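Local coordinates for acetoin utilization protein (Exiguobacterium sibiricum, PDB 2Q04) that probably transfers an acetyl group as a GNAT-family enzyme with a role in acetoin utilization, its acceptor substrate not established, at residues T32-F42 with I65-Y75. Numbering follows the deposited sequence.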
# COMPACT_ATOMS: atom_id res chain seq x y z
N THR A 32 -16.27 -3.37 13.06
CA THR A 32 -16.81 -4.59 13.68
C THR A 32 -15.78 -5.74 13.70
O THR A 32 -15.92 -6.70 14.47
CB THR A 32 -18.08 -5.08 12.96
OG1 THR A 32 -17.76 -5.44 11.61
CG2 THR A 32 -19.15 -3.98 12.95
N TYR A 33 -14.76 -5.64 12.85
CA TYR A 33 -13.71 -6.65 12.81
C TYR A 33 -12.68 -6.41 13.92
O TYR A 33 -12.79 -5.45 14.69
CB TYR A 33 -13.01 -6.67 11.44
CG TYR A 33 -13.93 -6.97 10.27
CD1 TYR A 33 -14.86 -7.99 10.33
CD2 TYR A 33 -13.80 -6.27 9.08
CE1 TYR A 33 -15.69 -8.27 9.25
CE2 TYR A 33 -14.61 -6.55 7.99
CZ TYR A 33 -15.56 -7.55 8.08
OH TYR A 33 -16.36 -7.83 7.00
N LYS A 34 -11.69 -7.30 14.01
CA LYS A 34 -10.65 -7.20 15.01
C LYS A 34 -9.28 -7.43 14.38
O LYS A 34 -9.01 -8.50 13.85
CB LYS A 34 -10.89 -8.24 16.11
CG LYS A 34 -9.85 -8.23 17.23
CD LYS A 34 -10.24 -9.16 18.37
CE LYS A 34 -9.28 -9.02 19.56
NZ LYS A 34 -9.72 -9.82 20.74
N LEU A 35 -8.41 -6.43 14.44
CA LEU A 35 -7.06 -6.57 13.92
C LEU A 35 -6.30 -7.67 14.68
O LEU A 35 -6.29 -7.69 15.92
CB LEU A 35 -6.28 -5.26 14.04
CG LEU A 35 -6.32 -4.31 12.84
CD1 LEU A 35 -5.34 -3.15 13.06
CD2 LEU A 35 -5.98 -5.03 11.55
N ASP A 36 -5.66 -8.56 13.92
CA ASP A 36 -4.85 -9.61 14.50
C ASP A 36 -3.73 -8.99 15.36
O ASP A 36 -3.12 -7.99 14.95
CB ASP A 36 -4.24 -10.47 13.40
CG ASP A 36 -3.56 -11.69 13.94
OD1 ASP A 36 -4.27 -12.64 14.33
OD2 ASP A 36 -2.31 -11.71 13.96
N PRO A 37 -3.43 -9.60 16.54
CA PRO A 37 -2.40 -9.05 17.44
C PRO A 37 -1.00 -8.93 16.83
O PRO A 37 -0.16 -8.20 17.34
CB PRO A 37 -2.38 -10.05 18.61
CG PRO A 37 -3.69 -10.76 18.53
CD PRO A 37 -4.04 -10.83 17.09
N GLY A 38 -0.76 -9.64 15.72
CA GLY A 38 0.56 -9.66 15.08
C GLY A 38 0.77 -8.60 14.01
O GLY A 38 1.71 -8.69 13.23
N LEU A 39 -0.11 -7.59 13.97
CA LEU A 39 0.00 -6.51 12.98
C LEU A 39 0.44 -5.20 13.66
O LEU A 39 -0.28 -4.20 13.63
CB LEU A 39 -1.33 -6.31 12.24
CG LEU A 39 -1.79 -7.50 11.37
CD1 LEU A 39 -3.24 -7.35 10.98
CD2 LEU A 39 -0.92 -7.65 10.14
N THR A 40 1.66 -5.22 14.20
CA THR A 40 2.17 -4.09 15.02
C THR A 40 3.45 -3.43 14.40
O THR A 40 4.28 -2.87 15.14
CB THR A 40 2.50 -4.57 16.46
OG1 THR A 40 3.43 -5.65 16.42
CG2 THR A 40 1.23 -5.03 17.18
N ALA A 41 3.57 -3.46 13.07
CA ALA A 41 4.76 -2.91 12.39
C ALA A 41 4.72 -1.38 12.31
O ALA A 41 5.76 -0.73 12.18
CB ALA A 41 4.89 -3.50 10.98
N PHE A 42 3.52 -0.81 12.37
CA PHE A 42 3.36 0.65 12.32
C PHE A 42 2.95 1.20 13.67
O PHE A 42 3.52 2.19 14.14
CB PHE A 42 2.36 1.04 11.24
CG PHE A 42 2.86 0.78 9.85
CD1 PHE A 42 3.80 1.64 9.27
CD2 PHE A 42 2.49 -0.36 9.16
CE1 PHE A 42 4.31 1.38 8.01
CE2 PHE A 42 3.00 -0.62 7.89
CZ PHE A 42 3.91 0.26 7.32
N ILE A 65 -8.78 -5.96 2.82
CA ILE A 65 -8.36 -6.79 3.97
C ILE A 65 -8.23 -8.26 3.63
O ILE A 65 -8.89 -8.75 2.73
CB ILE A 65 -9.36 -6.66 5.13
CG1 ILE A 65 -10.76 -7.18 4.70
CG2 ILE A 65 -9.44 -5.21 5.60
CD1 ILE A 65 -11.75 -7.23 5.82
N ALA A 66 -7.32 -8.93 4.32
CA ALA A 66 -7.25 -10.39 4.32
C ALA A 66 -7.83 -10.83 5.64
O ALA A 66 -7.33 -10.45 6.70
CB ALA A 66 -5.83 -10.86 4.18
N ARG A 67 -8.89 -11.64 5.58
CA ARG A 67 -9.75 -11.85 6.72
C ARG A 67 -10.10 -13.32 6.95
O ARG A 67 -10.27 -14.09 6.00
CB ARG A 67 -11.03 -11.03 6.52
CG ARG A 67 -12.04 -11.16 7.60
CD ARG A 67 -13.31 -10.34 7.30
NE ARG A 67 -13.95 -10.73 6.03
CZ ARG A 67 -14.66 -11.86 5.85
NH1 ARG A 67 -14.73 -12.77 6.81
NH2 ARG A 67 -15.24 -12.11 4.69
N GLN A 68 -10.17 -13.71 8.22
CA GLN A 68 -10.71 -15.00 8.63
C GLN A 68 -11.72 -14.74 9.72
O GLN A 68 -11.37 -14.33 10.80
CB GLN A 68 -9.60 -15.90 9.18
CG GLN A 68 -8.87 -16.72 8.12
CD GLN A 68 -8.00 -17.83 8.72
OE1 GLN A 68 -7.52 -17.71 9.86
NE2 GLN A 68 -7.81 -18.91 7.97
N GLY A 69 -13.00 -14.96 9.41
CA GLY A 69 -14.07 -14.62 10.35
C GLY A 69 -14.09 -13.12 10.61
O GLY A 69 -14.04 -12.34 9.68
N ASN A 70 -14.12 -12.74 11.88
CA ASN A 70 -14.06 -11.31 12.26
C ASN A 70 -12.62 -10.80 12.38
O ASN A 70 -12.40 -9.63 12.69
CB ASN A 70 -14.79 -11.09 13.59
CG ASN A 70 -16.27 -10.96 13.42
OD1 ASN A 70 -16.75 -10.12 12.66
ND2 ASN A 70 -17.01 -11.76 14.16
N ASP A 71 -11.64 -11.67 12.12
CA ASP A 71 -10.23 -11.35 12.35
C ASP A 71 -9.50 -10.91 11.07
O ASP A 71 -9.36 -11.68 10.12
CB ASP A 71 -9.52 -12.56 12.97
CG ASP A 71 -10.08 -12.93 14.33
OD1 ASP A 71 -10.13 -12.05 15.21
OD2 ASP A 71 -10.44 -14.11 14.53
N ILE A 72 -8.99 -9.67 11.08
CA ILE A 72 -8.17 -9.16 9.97
C ILE A 72 -6.72 -9.58 10.20
O ILE A 72 -6.08 -9.14 11.15
CB ILE A 72 -8.21 -7.61 9.89
CG1 ILE A 72 -9.65 -7.12 9.75
CG2 ILE A 72 -7.38 -7.13 8.73
CD1 ILE A 72 -9.80 -5.62 9.93
N ILE A 73 -6.20 -10.43 9.31
CA ILE A 73 -4.82 -10.94 9.45
C ILE A 73 -3.89 -10.29 8.42
O ILE A 73 -2.73 -10.64 8.32
CB ILE A 73 -4.77 -12.52 9.34
CG1 ILE A 73 -5.26 -13.02 7.97
CG2 ILE A 73 -5.60 -13.14 10.41
CD1 ILE A 73 -4.20 -13.01 6.88
N GLY A 74 -4.41 -9.31 7.71
CA GLY A 74 -3.64 -8.58 6.74
C GLY A 74 -4.47 -7.49 6.10
O GLY A 74 -5.70 -7.54 6.12
N TYR A 75 -3.80 -6.49 5.54
CA TYR A 75 -4.49 -5.39 4.91
C TYR A 75 -3.57 -4.64 3.96
O TYR A 75 -2.35 -4.78 4.00
CB TYR A 75 -5.02 -4.42 5.95
CG TYR A 75 -3.93 -3.76 6.78
CD1 TYR A 75 -3.24 -2.64 6.30
CD2 TYR A 75 -3.59 -4.25 8.04
CE1 TYR A 75 -2.24 -2.03 7.06
CE2 TYR A 75 -2.59 -3.65 8.81
CZ TYR A 75 -1.92 -2.54 8.31
OH TYR A 75 -0.93 -1.95 9.05
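The Y33 ring lies over the hairpin of 65-75, with R67 CD under one face, 3.9 Å from the ring centroid in a CH-pi contact. The guanidinium runs on nearly parallel to the ring, the planes 15° apart, while NH1 bonds G69 O within the type II' turn and NH2 makes a salt bridge to E22. T32 OG1, hydrogen-bonded to I29 O, sits toward the rim of the opposite face, N70 OD1 meets the ring edge in plane, and I65 CD1 comes within 3.7 Å of Y33 CE2. A chi1 of -60°, with CG beside the backbone N, swings the Y33 ring toward I65 and R67; Y33 CB lies 3.7 Å from I72 CD1. Replacing Y33 with alanine would remove the ring, and R67 CD and I65 CD1 would probably be left without their cover, opening a gap beside the hairpin.

Parallel strand pairing carries the chain onward: K34 N bonds N70 O (2.8 Å), I72 N donates to K34 O, and D36 N donates to I72 O. L35 CD2 packs on I72 CG2 at 3.8 Å, and L39 CD1 meets the edge of the Y75 ring. D36 OD2 closes an Asx turn with G38 N and pairs with R106.

Strand 34-35 thus borders 71-79, whose other neighbours in the mixed sheet are 62-68 and 95-103; helix 45-56 covers L35 through H49 and L52, and L39 reaches E102 of strand 95-103.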